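Local coordinates for DyP2 (Amycolatopsis sp. ATCC 39116, PDB 4G2C), which probably acts as a haem peroxidase of the dye-decolourising family, with several oxidative activities, in a lignin-reactive bacterium, at residues K353-G358 and K370-R375. Sequence-based numbering, arbitrary orientation.
Sequences KTNPRG and KHLMAR. With HEM (protoporphyrin IX containing Fe), chain C.
From 370-375 only Leu-372 touches the other segment, its two methyls packing against the side-chain amide of Asn-355; otherwise the segments are linked through the haem, to which both hydrogen-bond. Leu-372 CD1 lies 3.5 Å from Asn-355 ND2, and CD2 is 3.7 Å from Thr-354 O; the side chains of Leu-372 and Asn-355 cross at about a right angle. Asn-355, the first residue past helix 350-354, has CG anti to its own N (chi1 179°), which sets the amide between two partners: OD1 accepts from Arg-357 N (2.8 Å, the donor above the carbonyl plane) to close an Asx turn, and ND2 gives a nearly straight bond to propionate oxygen O1D of the haem (3.0 Å). Arg-357, extended from CG to NE, reaches the other oxygen of that carboxylate, NH2 to haem O2D at 2.7 Å, in the guanidinium plane; NH2 also meets Asn-332. This is the propionate edge of the haem pocket in a DyP-type peroxidase, in which Arg-375 probably corresponds to the family's distal arginine. Thr-354 and Arg-375 flank pyrrole D from opposite faces. Thr-354 OG1 stands 3.4 Å from haem C2D and is held by the carbonyl of His-350. Bent at chi3 (-70°), Arg-375 lays its guanidinium over haem C4D and points an edge at the second propionate, NH2 to haem O2A at 2.6 Å, with a weak bond from NH1. A leucine in place of Arg-375 would probably deprive that carboxylate of both bonds and leave the carbonyl of Ser-222, which NH2 also grips, without this donor. Ala-374 is backbone hydrogen-bonded to Phe-408, tying strand 374-380 to strand 402-409.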
loop_
_atom_site.group_PDB
_atom_site.type_symbol
_atom_site.label_atom_id
_atom_site.label_comp_id
_atom_site.label_asym_id
_atom_site.label_seq_id
_atom_site.Cartn_x
_atom_site.Cartn_y
_atom_site.Cartn_z
ATOM N N LYS A 353 10.787 -2.290 -10.085
ATOM C CA LYS A 353 11.610 -2.022 -8.906
ATOM C C LYS A 353 10.988 -2.697 -7.668
ATOM O O LYS A 353 11.684 -3.344 -6.890
ATOM C CB LYS A 353 11.726 -0.509 -8.637
ATOM C CG LYS A 353 12.624 0.319 -9.579
ATOM C CD LYS A 353 14.150 0.051 -9.413
ATOM C CE LYS A 353 14.726 0.739 -8.191
ATOM N NZ LYS A 353 16.205 0.646 -8.058
ATOM N N THR A 354 9.676 -2.553 -7.502
ATOM C CA THR A 354 9.026 -2.962 -6.261
ATOM C C THR A 354 8.486 -4.398 -6.296
ATOM O O THR A 354 8.108 -4.959 -5.271
ATOM C CB THR A 354 7.920 -1.983 -5.873
ATOM O OG1 THR A 354 6.888 -2.008 -6.863
ATOM C CG2 THR A 354 8.494 -0.571 -5.782
ATOM N N ASN A 355 8.445 -4.976 -7.486
ATOM C CA ASN A 355 8.170 -6.397 -7.647
ATOM C C ASN A 355 8.715 -6.877 -8.979
ATOM O O ASN A 355 8.008 -6.874 -9.995
ATOM C CB ASN A 355 6.675 -6.707 -7.542
ATOM C CG ASN A 355 6.378 -8.185 -7.737
ATOM O OD1 ASN A 355 7.301 -8.998 -7.848
ATOM N ND2 ASN A 355 5.088 -8.547 -7.768
ATOM N N PRO A 356 9.986 -7.284 -8.978
ATOM C CA PRO A 356 10.652 -7.881 -10.133
ATOM C C PRO A 356 10.029 -9.215 -10.569
ATOM O O PRO A 356 10.429 -9.739 -11.602
ATOM C CB PRO A 356 12.086 -8.138 -9.627
ATOM C CG PRO A 356 12.227 -7.335 -8.368
ATOM C CD PRO A 356 10.851 -7.258 -7.782
ATOM N N ARG A 357 9.098 -9.764 -9.799
ATOM C CA ARG A 357 8.424 -11.000 -10.193
ATOM C C ARG A 357 9.403 -12.105 -10.598
ATOM O O ARG A 357 9.202 -12.784 -11.608
ATOM C CB ARG A 357 7.413 -10.727 -11.321
ATOM C CG ARG A 357 6.285 -9.791 -10.893
ATOM C CD ARG A 357 5.272 -9.481 -11.997
ATOM N NE ARG A 357 4.350 -8.446 -11.525
ATOM C CZ ARG A 357 3.026 -8.451 -11.694
ATOM N NH1 ARG A 357 2.423 -9.415 -12.377
ATOM N NH2 ARG A 357 2.304 -7.460 -11.191
ATOM N N GLY A 358 10.467 -12.274 -9.819
ATOM C CA GLY A 358 11.407 -13.362 -10.044
ATOM C C GLY A 358 12.591 -13.032 -10.951
ATOM O O GLY A 358 13.447 -13.879 -11.200
ATOM N N LYS A 370 8.988 -12.958 -0.982
ATOM C CA LYS A 370 8.622 -12.880 0.428
ATOM C C LYS A 370 8.593 -11.435 0.905
ATOM O O LYS A 370 8.010 -11.150 1.938
ATOM C CB LYS A 370 9.545 -13.720 1.303
ATOM C CG LYS A 370 9.382 -15.224 1.087
ATOM C CD LYS A 370 10.329 -16.024 1.967
ATOM C CE LYS A 370 10.189 -17.525 1.708
ATOM N NZ LYS A 370 11.028 -18.312 2.652
ATOM N N HIS A 371 9.200 -10.532 0.130
ATOM C CA HIS A 371 9.236 -9.111 0.484
ATOM C C HIS A 371 7.956 -8.354 0.090
ATOM O O HIS A 371 7.742 -7.212 0.518
ATOM C CB HIS A 371 10.451 -8.457 -0.169
ATOM C CG HIS A 371 11.740 -9.154 0.121
ATOM N ND1 HIS A 371 12.375 -9.067 1.341
ATOM C CD2 HIS A 371 12.524 -9.941 -0.656
ATOM C CE1 HIS A 371 13.494 -9.774 1.305
ATOM N NE2 HIS A 371 13.603 -10.315 0.106
ATOM N N LEU A 372 7.123 -8.996 -0.734
ATOM C CA LEU A 372 5.872 -8.420 -1.212
ATOM C C LEU A 372 4.878 -8.276 -0.069
ATOM O O LEU A 372 4.936 -9.014 0.914
ATOM C CB LEU A 372 5.266 -9.277 -2.329
ATOM C CG LEU A 372 6.151 -9.460 -3.569
ATOM C CD1 LEU A 372 5.417 -10.235 -4.680
ATOM C CD2 LEU A 372 6.605 -8.119 -4.073
ATOM N N MET A 373 3.949 -7.338 -0.214
ATOM C CA MET A 373 3.094 -6.987 0.897
ATOM C C MET A 373 1.695 -6.553 0.468
ATOM O O MET A 373 1.478 -6.148 -0.662
ATOM C CB MET A 373 3.764 -5.879 1.714
ATOM C CG MET A 373 3.491 -4.500 1.169
ATOM S SD MET A 373 4.753 -3.315 1.593
ATOM C CE MET A 373 6.157 -3.953 0.671
ATOM N N ALA A 374 0.757 -6.646 1.405
ATOM C CA ALA A 374 -0.597 -6.149 1.238
ATOM C C ALA A 374 -0.671 -4.617 1.338
ATOM O O ALA A 374 -0.430 -4.046 2.398
ATOM C CB ALA A 374 -1.478 -6.757 2.295
ATOM N N ARG A 375 -1.031 -3.964 0.239
ATOM C CA ARG A 375 -1.175 -2.513 0.217
ATOM C C ARG A 375 -2.645 -2.157 0.430
ATOM O O ARG A 375 -3.535 -2.770 -0.174
ATOM C CB ARG A 375 -0.675 -1.946 -1.115
ATOM C CG ARG A 375 0.822 -2.195 -1.411
ATOM C CD ARG A 375 1.236 -1.637 -2.808
ATOM N NE ARG A 375 0.641 -2.447 -3.875
ATOM C CZ ARG A 375 0.041 -1.978 -4.963
ATOM N NH1 ARG A 375 -0.039 -0.663 -5.191
ATOM N NH2 ARG A 375 -0.475 -2.843 -5.832
HETATM C CHA HEM C . 2.012 -0.732 -7.698
HETATM C CHB HEM C . 1.765 4.122 -7.634
HETATM C CHC HEM C . 3.939 4.235 -3.291
HETATM C CHD HEM C . 4.877 -0.492 -3.736
HETATM C C1A HEM C . 1.739 0.567 -8.055
HETATM C C2A HEM C . 1.040 0.977 -9.255
HETATM C C3A HEM C . 0.972 2.313 -9.228
HETATM C C4A HEM C . 1.618 2.793 -8.018
HETATM C CMA HEM C . 0.321 3.213 -10.291
HETATM C CAA HEM C . 0.487 0.011 -10.341
HETATM C CBA HEM C . -0.898 -0.488 -9.918
HETATM C CGA HEM C . -0.815 -1.697 -9.014
HETATM O O1A HEM C . -0.173 -2.701 -9.375
HETATM O O2A HEM C . -1.396 -1.675 -7.910
HETATM C C1B HEM C . 2.335 4.603 -6.464
HETATM C C2B HEM C . 2.438 5.994 -6.025
HETATM C C3B HEM C . 3.041 6.003 -4.820
HETATM C C4B HEM C . 3.321 4.638 -4.446
HETATM C CMB HEM C . 1.955 7.222 -6.838
HETATM C CAB HEM C . 3.381 7.200 -3.904
HETATM C CBB HEM C . 2.750 8.370 -4.040
HETATM C C1C HEM C . 4.451 2.975 -3.074
HETATM C C2C HEM C . 5.366 2.600 -2.008
HETATM C C3C HEM C . 5.607 1.283 -2.129
HETATM C C4C HEM C . 4.860 0.797 -3.272
HETATM C CMC HEM C . 5.922 3.550 -0.909
HETATM C CAC HEM C . 6.547 0.414 -1.259
HETATM C CBC HEM C . 7.532 0.962 -0.529
HETATM C C1D HEM C . 4.156 -0.999 -4.796
HETATM C C2D HEM C . 4.035 -2.402 -5.090
HETATM C C3D HEM C . 3.128 -2.455 -6.310
HETATM C C4D HEM C . 2.808 -1.102 -6.644
HETATM C CMD HEM C . 4.671 -3.573 -4.321
HETATM C CAD HEM C . 2.672 -3.679 -7.078
HETATM C CBD HEM C . 3.889 -4.086 -7.885
HETATM C CGD HEM C . 3.492 -5.384 -8.531
HETATM O O1D HEM C . 3.122 -6.324 -7.779
HETATM O O2D HEM C . 3.507 -5.438 -9.790
HETATM N NA HEM C . 2.066 1.686 -7.324
HETATM N NB HEM C . 2.882 3.817 -5.468
HETATM N NC HEM C . 4.164 1.848 -3.828
HETATM N ND HEM C . 3.422 -0.276 -5.730
HETATM FE FE HEM C . 3.273 1.859 -5.709
#